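Long-range contacts in endopolygalacturonase (Chondrostereum purpureum, PDB 1K5C), which probably hydrolyses the alpha-1,4 links within polygalacturonan, the acidic backbone of plant pectin, as an endo-acting glycoside hydrolase of family 28: residues P118-S123 and N151-D156; D174-N179 and H195-G200; N183-N188 and N210-G215. All blocks are in the same frame, centred on the assembly; numbering follows the deposited sequence. Where two conformers were deposited one is given.

Interaction 1 (P118-S123 and N151-D156); sequences PAQAIS and NTDGFD
The substrate-binding face of the parallel beta-helix includes the contact of Gln120 with Asn151, the latter a residue that binds galacturonate. The two side chains run alongside each other in the same direction, their amide planes 15° apart, and NE2 of Gln120 lies 3.7 Å from CB of Asn151. OD1 of Asn151 is turned away to the backbone N of Thr90, while Gln120 NE2 bonds to the hydroxyl of Thr90, so that one loop residue steadies both amides. With CG anti to its carbonyl carbon (chi1 -67°), Gln120 sets that atom beside two acids, 3.7 Å from CG of Asp153 and 3.3 Å from OD2 of Asp156; the bend at chi2 then carries the amide back alongside Asn151. A water accepts from Gln120 NE2 and donates to Asp153 OD2 at 2.9 Å. That same OD2 of Asp153 lies 2.5 Å from OD1 of Asp156.

Behind this polar row the backbones are tied as parallel neighbours. Ala121 N donates to Asp153 O at 2.8 Å, Ile122 N to Gly154 O, and Asp156 N to Ile122 O at 2.9 Å, the last nearly straight at 167°. On the other face of the sheet, Ile122 reaches CD1 to CE1 of the Phe155 ring at 3.7 Å, the two side chains pointing the same way into the interior. There Ile122 also meets Ile136 and Val138 of strand 130-139, and Phe155 is packed by Ile164, Cys167 and Val169 of strand 162-170. Strands 122-127 and 155-158 are neighbouring strands of one sheet, contributed by successive coils, with strand 101-104 beyond the first and strand 176-179 beyond the second.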
# COMPACT_ATOMS: atom_id res chain seq x y z
N PRO A 118 9.98 10.27 -3.06
CA PRO A 118 11.37 9.75 -3.04
C PRO A 118 11.41 8.24 -2.90
O PRO A 118 12.26 7.60 -3.56
CB PRO A 118 12.02 10.49 -1.86
CG PRO A 118 11.26 11.83 -1.83
CD PRO A 118 9.80 11.41 -2.13
N ALA A 119 10.56 7.68 -2.06
CA ALA A 119 10.45 6.21 -1.88
C ALA A 119 8.99 5.97 -1.48
O ALA A 119 8.08 6.31 -2.24
CB ALA A 119 11.52 5.68 -0.94
N GLN A 120 8.74 5.41 -0.30
CA GLN A 120 7.37 5.02 0.03
C GLN A 120 6.49 6.28 0.08
O GLN A 120 6.86 7.31 0.66
CB GLN A 120 7.30 4.31 1.40
CG GLN A 120 8.01 2.94 1.41
CD GLN A 120 9.52 3.02 1.71
OE1 GLN A 120 10.15 4.07 1.62
NE2 GLN A 120 10.14 1.87 2.00
N ALA A 121 5.29 6.19 -0.55
CA ALA A 121 4.49 7.40 -0.77
C ALA A 121 3.62 7.77 0.42
O ALA A 121 3.85 8.83 1.03
CB ALA A 121 3.68 7.23 -2.06
N ILE A 122 2.61 6.97 0.73
CA ILE A 122 1.63 7.35 1.77
C ILE A 122 1.61 6.28 2.87
O ILE A 122 1.30 5.12 2.63
CB ILE A 122 0.22 7.52 1.18
CG1 ILE A 122 0.23 8.53 0.05
CG2 ILE A 122 -0.78 7.88 2.28
CD1 ILE A 122 -1.11 8.68 -0.68
N SER A 123 1.97 6.72 4.09
CA SER A 123 1.88 5.88 5.28
C SER A 123 0.59 6.20 6.02
O SER A 123 0.29 7.38 6.27
CB SER A 123 3.11 6.16 6.16
OG SER A 123 2.98 5.50 7.39
N ASN A 151 11.22 0.96 -3.94
CA ASN A 151 10.54 1.07 -2.65
C ASN A 151 9.49 2.20 -2.68
O ASN A 151 9.20 2.80 -1.65
CB ASN A 151 11.47 1.25 -1.45
CG ASN A 151 12.50 0.12 -1.35
OD1 ASN A 151 13.72 0.35 -1.49
ND2 ASN A 151 12.04 -1.07 -1.11
N THR A 152 8.87 2.39 -3.85
CA THR A 152 7.88 3.45 -4.05
C THR A 152 6.46 2.96 -3.76
O THR A 152 5.50 3.22 -4.51
CB THR A 152 8.01 4.02 -5.46
OG1 THR A 152 8.16 2.92 -6.38
CG2 THR A 152 9.21 4.99 -5.54
N ASP A 153 6.31 2.30 -2.59
CA ASP A 153 5.01 1.76 -2.19
C ASP A 153 3.93 2.85 -2.28
O ASP A 153 4.12 3.98 -1.86
CB ASP A 153 5.02 1.31 -0.72
CG ASP A 153 6.06 0.28 -0.35
OD1 ASP A 153 7.09 0.14 -1.04
OD2 ASP A 153 5.84 -0.38 0.71
N GLY A 154 2.75 2.47 -2.79
CA GLY A 154 1.66 3.44 -2.86
C GLY A 154 1.12 3.80 -1.46
O GLY A 154 1.16 4.97 -1.04
N PHE A 155 0.62 2.76 -0.80
CA PHE A 155 0.04 2.91 0.54
C PHE A 155 0.65 1.84 1.44
O PHE A 155 0.57 0.65 1.11
CB PHE A 155 -1.49 2.66 0.52
CG PHE A 155 -2.23 3.59 -0.43
CD1 PHE A 155 -2.68 4.85 0.01
CD2 PHE A 155 -2.47 3.21 -1.76
CE1 PHE A 155 -3.34 5.68 -0.88
CE2 PHE A 155 -3.13 4.05 -2.62
CZ PHE A 155 -3.55 5.30 -2.22
N ASP A 156 1.23 2.27 2.57
CA ASP A 156 1.70 1.36 3.63
C ASP A 156 0.77 1.54 4.81
O ASP A 156 0.65 2.64 5.34
CB ASP A 156 3.14 1.69 4.02
CG ASP A 156 4.15 1.41 2.93
OD1 ASP A 156 3.99 0.27 2.32
OD2 ASP A 156 5.06 2.17 2.66
O HOH W 1 7.97 -0.39 2.67

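Interaction 2 (D174-N179 and H195-G200); sequences DCIAIN and HGISIG
Cys175 N donates to Gly196 O at 2.8 Å, opening a parallel backbone ladder that continues with Ser198 N to Ile176 O, Ile178 N to Ser198 O at 2.9 Å, and Gly200 N to Ile178 O. At Gly196 and Gly200 the backbone angles would jam a CB against the preceding carbonyl oxygen.

Above the ladder, with CG anti to the carbonyl carbon (chi1 -69°), Asp174 swings its carboxylate over toward Ser198. OG of Ser198 lies 2.8 Å from Asp174 OD1, but this hydrogen bond is weak and doubtful, since Ser198 has two conformers and its proton has another acceptor within reach. A water makes a long, weak bond to the same OD1 and lies at the edge of the His195 ring, in its plane, 2.6 Å from ND1 of His195. His195 binds galacturonate and is predicted to be an active-site residue. Its ring and the carboxylate of Asp174 are turned 79° apart, and its CB is 3.5 Å from Asp174 OD1. The firm partner of the acid is on its other oxygen: OD2 forms a salt bridge with Lys228, itself a galacturonate-binding residue.

On the face turned from the acid, CG2 of Ile176 meets CG2 of Ile197 at 3.7 Å, while Ile178 and Ile199 stand next to each other two residues further on. These isoleucines fill the interior of the beta-helix: Ile176 and Ile197 lean on Phe186 of strand 184-187, and Ile178 on Ile184 there and on Val208 and Val211 of strand 207-221. Cys175 is joined to Cys191 by a disulfide, and in the sheet strand 155-158 flanks strand 176-179 as strand 223-230 flanks strand 197-202.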
# COMPACT_ATOMS: atom_id res chain seq x y z
N ASP A 174 5.10 -2.38 -3.93
CA ASP A 174 3.72 -2.75 -3.61
C ASP A 174 2.78 -1.59 -3.91
O ASP A 174 3.02 -0.45 -3.52
CB ASP A 174 3.64 -3.16 -2.13
CG ASP A 174 4.35 -4.47 -1.85
OD1 ASP A 174 4.33 -5.32 -2.74
OD2 ASP A 174 4.84 -4.63 -0.72
N CYS A 175 1.65 -1.91 -4.53
CA CYS A 175 0.58 -0.93 -4.70
C CYS A 175 0.04 -0.48 -3.32
O CYS A 175 -0.09 0.70 -3.01
CB CYS A 175 -0.48 -1.58 -5.61
SG CYS A 175 -1.82 -0.48 -6.02
N ILE A 176 -0.22 -1.50 -2.53
CA ILE A 176 -0.52 -1.39 -1.09
C ILE A 176 0.28 -2.49 -0.40
O ILE A 176 0.40 -3.59 -0.96
CB ILE A 176 -2.04 -1.50 -0.76
CG1 ILE A 176 -2.28 -1.38 0.75
CG2 ILE A 176 -2.68 -2.76 -1.37
CD1 ILE A 176 -3.75 -1.17 1.11
N ALA A 177 0.77 -2.16 0.80
CA ALA A 177 1.30 -3.18 1.71
C ALA A 177 0.56 -2.98 3.04
O ALA A 177 0.66 -1.94 3.68
CB ALA A 177 2.80 -3.05 1.92
N ILE A 178 -0.21 -4.02 3.43
CA ILE A 178 -0.93 -4.00 4.68
C ILE A 178 -0.05 -4.73 5.68
O ILE A 178 0.16 -5.94 5.60
CB ILE A 178 -2.29 -4.70 4.55
CG1 ILE A 178 -3.18 -3.99 3.49
CG2 ILE A 178 -2.97 -4.72 5.92
CD1 ILE A 178 -4.43 -4.74 3.13
N ASN A 179 0.52 -3.96 6.63
CA ASN A 179 1.54 -4.47 7.52
C ASN A 179 1.07 -4.80 8.94
O ASN A 179 1.74 -5.57 9.63
CB ASN A 179 2.70 -3.45 7.58
CG ASN A 179 3.38 -3.31 6.21
OD1 ASN A 179 3.70 -2.17 5.78
ND2 ASN A 179 3.56 -4.41 5.55
N HIS A 195 4.49 -4.02 -7.64
CA HIS A 195 4.56 -5.38 -7.13
C HIS A 195 3.20 -5.93 -6.69
O HIS A 195 3.16 -6.98 -6.02
CB HIS A 195 5.57 -5.50 -5.99
CG HIS A 195 6.99 -5.21 -6.45
ND1 HIS A 195 8.03 -5.31 -5.51
CD2 HIS A 195 7.52 -4.86 -7.63
CE1 HIS A 195 9.15 -5.02 -6.17
NE2 HIS A 195 8.88 -4.75 -7.44
N GLY A 196 2.10 -5.28 -7.12
CA GLY A 196 0.81 -5.87 -6.83
C GLY A 196 0.31 -5.51 -5.43
O GLY A 196 0.74 -4.56 -4.78
N ILE A 197 -0.70 -6.28 -5.00
CA ILE A 197 -1.44 -6.00 -3.77
C ILE A 197 -0.92 -6.91 -2.69
O ILE A 197 -1.08 -8.15 -2.80
CB ILE A 197 -2.95 -6.23 -4.00
CG1 ILE A 197 -3.45 -5.25 -5.09
CG2 ILE A 197 -3.73 -6.07 -2.70
CD1 ILE A 197 -4.88 -5.52 -5.55
N SER A 198 -0.31 -6.34 -1.64
CA SER A 198 0.41 -7.13 -0.65
C SER A 198 -0.17 -6.98 0.75
O SER A 198 -0.55 -5.91 1.21
CB SER A 198 1.86 -6.72 -0.62
OG SER A 198 2.48 -7.24 -1.78
N ILE A 199 -0.07 -8.13 1.47
CA ILE A 199 -0.12 -8.16 2.94
C ILE A 199 1.30 -8.51 3.36
O ILE A 199 1.85 -9.53 2.94
CB ILE A 199 -1.13 -9.16 3.47
CG1 ILE A 199 -2.57 -8.69 3.11
CG2 ILE A 199 -0.94 -9.37 4.96
CD1 ILE A 199 -3.62 -9.77 3.32
N GLY A 200 1.90 -7.64 4.19
CA GLY A 200 3.26 -7.81 4.67
C GLY A 200 4.27 -7.02 3.85
O GLY A 200 3.94 -6.24 2.97
O HOH W 2 7.65 -5.88 -2.96

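Interaction 3 (N183-N188 and N210-G215); sequences NIRFEN and NVVIKG
Arg185 lays its guanidinium over Val212, whose CG1 sits under one face, 3.7 Å from the plane and offset toward the rim, with NH2 of Arg185 3.8 Å from that methyl. The chain leaves the backbone with CG anti to N and bends at chi3 (-98°), and the group is further fixed by Glu187: NH1 of Arg185 donates to OE1 of Glu187 at 3.2 Å, almost straight at 171°, in a salt bridge that lies in the guanidinium plane but meets the carboxylate from above. The aliphatic part of Lys214 completes the row, its CD 3.5 Å from Glu187 OE2, while its NZ goes on to a salt bridge with Asp244. An alanine in place of Arg185 would probably leave Glu187 without this charged mate and uncover the methyl groups of Val212.

The strands themselves run parallel, their axes 4.8 Å apart. Five backbone hydrogen bonds join them, from Ile184 N to Asn210 O through to Asn188 N to Lys214 O, with the central one, Phe186 N to Val212 O, 2.9 Å long. A water donates both to Asn183 OD1 and to Asn210 O at the start of the ladder; Asn183 ND2 is hydrogen-bonded to OD1 of Asn161, whose N-linked glycan lies nearby. On the inner face CD1 of Ile213, in one of its two conformers, comes 3.7 Å from CB of Phe186.

Inward, Phe186 also packs on Ile164. The pair forms two neighbouring strands of one wall of the beta-helix, with strand 162-170 next to strand 184-187 and strand 237-244 next to strand 207-221.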
# COMPACT_ATOMS: atom_id res chain seq x y z
N ASN A 183 -9.56 -4.94 9.95
CA ASN A 183 -10.71 -4.32 9.27
C ASN A 183 -10.18 -3.29 8.25
O ASN A 183 -10.32 -2.07 8.44
CB ASN A 183 -11.68 -3.68 10.26
CG ASN A 183 -12.84 -3.02 9.51
OD1 ASN A 183 -13.19 -3.40 8.37
ND2 ASN A 183 -13.41 -2.00 10.14
N ILE A 184 -9.60 -3.81 7.22
CA ILE A 184 -8.97 -3.03 6.16
C ILE A 184 -9.56 -3.47 4.81
O ILE A 184 -9.55 -4.65 4.50
CB ILE A 184 -7.43 -3.18 6.18
CG1 ILE A 184 -6.87 -2.70 7.54
CG2 ILE A 184 -6.80 -2.40 5.01
CD1 ILE A 184 -5.55 -3.30 7.87
N ARG A 185 -10.05 -2.47 4.07
CA ARG A 185 -10.72 -2.72 2.79
C ARG A 185 -9.97 -1.95 1.69
O ARG A 185 -9.73 -0.76 1.85
CB ARG A 185 -12.17 -2.28 2.87
CG ARG A 185 -12.95 -2.57 1.59
CD ARG A 185 -14.40 -2.08 1.80
NE ARG A 185 -15.04 -3.22 2.14
CZ ARG A 185 -15.82 -4.14 1.58
NH1 ARG A 185 -16.29 -4.25 0.38
NH2 ARG A 185 -16.02 -4.98 2.56
N PHE A 186 -9.60 -2.66 0.62
CA PHE A 186 -8.89 -2.09 -0.52
C PHE A 186 -9.81 -2.41 -1.74
O PHE A 186 -9.84 -3.58 -2.16
CB PHE A 186 -7.51 -2.68 -0.64
CG PHE A 186 -6.62 -2.07 -1.72
CD1 PHE A 186 -6.05 -0.82 -1.49
CD2 PHE A 186 -6.34 -2.75 -2.89
CE1 PHE A 186 -5.20 -0.26 -2.47
CE2 PHE A 186 -5.50 -2.19 -3.86
CZ PHE A 186 -4.92 -0.95 -3.64
N GLU A 187 -10.57 -1.42 -2.21
CA GLU A 187 -11.63 -1.70 -3.17
C GLU A 187 -11.59 -0.74 -4.37
O GLU A 187 -11.47 0.48 -4.24
CB GLU A 187 -13.01 -1.59 -2.48
CG GLU A 187 -14.16 -1.93 -3.42
CD GLU A 187 -15.47 -2.24 -2.70
OE1 GLU A 187 -15.67 -1.82 -1.56
OE2 GLU A 187 -16.33 -2.89 -3.35
N ASN A 188 -11.74 -1.33 -5.57
CA ASN A 188 -11.92 -0.55 -6.81
C ASN A 188 -10.74 0.38 -7.06
O ASN A 188 -10.92 1.51 -7.54
CB ASN A 188 -13.25 0.21 -6.79
CG ASN A 188 -14.46 -0.70 -6.80
OD1 ASN A 188 -14.36 -1.92 -7.02
ND2 ASN A 188 -15.63 -0.17 -6.51
N ASN A 210 -9.05 -9.56 8.96
CA ASN A 210 -10.29 -9.04 8.38
C ASN A 210 -9.99 -8.01 7.28
O ASN A 210 -10.36 -6.83 7.37
CB ASN A 210 -11.23 -8.49 9.47
CG ASN A 210 -11.66 -9.64 10.36
OD1 ASN A 210 -11.49 -9.55 11.61
ND2 ASN A 210 -12.20 -10.64 9.82
N VAL A 211 -9.36 -8.51 6.23
CA VAL A 211 -8.96 -7.72 5.04
C VAL A 211 -9.88 -8.15 3.91
O VAL A 211 -10.08 -9.34 3.66
CB VAL A 211 -7.49 -8.00 4.69
CG1 VAL A 211 -7.14 -7.36 3.35
CG2 VAL A 211 -6.54 -7.51 5.78
N VAL A 212 -10.39 -7.15 3.18
CA VAL A 212 -11.16 -7.38 1.94
C VAL A 212 -10.44 -6.66 0.81
O VAL A 212 -10.22 -5.44 0.88
CB VAL A 212 -12.61 -6.89 2.09
CG1 VAL A 212 -13.31 -6.97 0.74
CG2 VAL A 212 -13.34 -7.75 3.14
N ILE A 213 -10.06 -7.42 -0.21
CA ILE A 213 -9.38 -6.93 -1.41
C ILE A 213 -10.36 -7.17 -2.56
O ILE A 213 -10.50 -8.33 -3.01
CB ILE A 213 -8.03 -7.66 -1.60
CG1 ILE A 213 -7.12 -7.49 -0.46
CG2 ILE A 213 -7.39 -7.27 -2.94
CD1 ILE A 213 -6.64 -6.22 -0.10
N LYS A 214 -11.06 -6.12 -2.98
CA LYS A 214 -12.25 -6.33 -3.83
C LYS A 214 -12.24 -5.36 -5.02
O LYS A 214 -12.08 -4.16 -4.86
CB LYS A 214 -13.53 -6.13 -3.04
CG LYS A 214 -14.82 -6.36 -3.83
CD LYS A 214 -16.04 -6.38 -2.92
CE LYS A 214 -17.38 -6.60 -3.67
NZ LYS A 214 -17.44 -7.51 -4.89
N GLY A 215 -12.50 -5.92 -6.24
CA GLY A 215 -12.80 -5.03 -7.36
C GLY A 215 -11.62 -4.29 -7.94
O GLY A 215 -11.83 -3.33 -8.70
O HOH W 3 -12.69 -5.40 6.26

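In the fold
All three contacts are parallel pairings of successive coils in the beta-helix; interactions 1 and 2 lie in one sheet and interaction 3 in another wall. Within the shared sheet, strands 155-158 and 176-179 are neighbours, joined by probable hydrogen bonds such as Ala177 N to Phe155 O. Interactions 1 and 2 are largely buried and carry acids on their polar side, and their galacturonate-binding residues lie in the loops that lead into strands 155-158 and 197-202. Interaction 3, only partly buried, has a charged row of arginine, glutamate and lysine on its outer side. Its inner face meets interaction 2 across the hydrophobic core; interactions 1 and 3 do not touch.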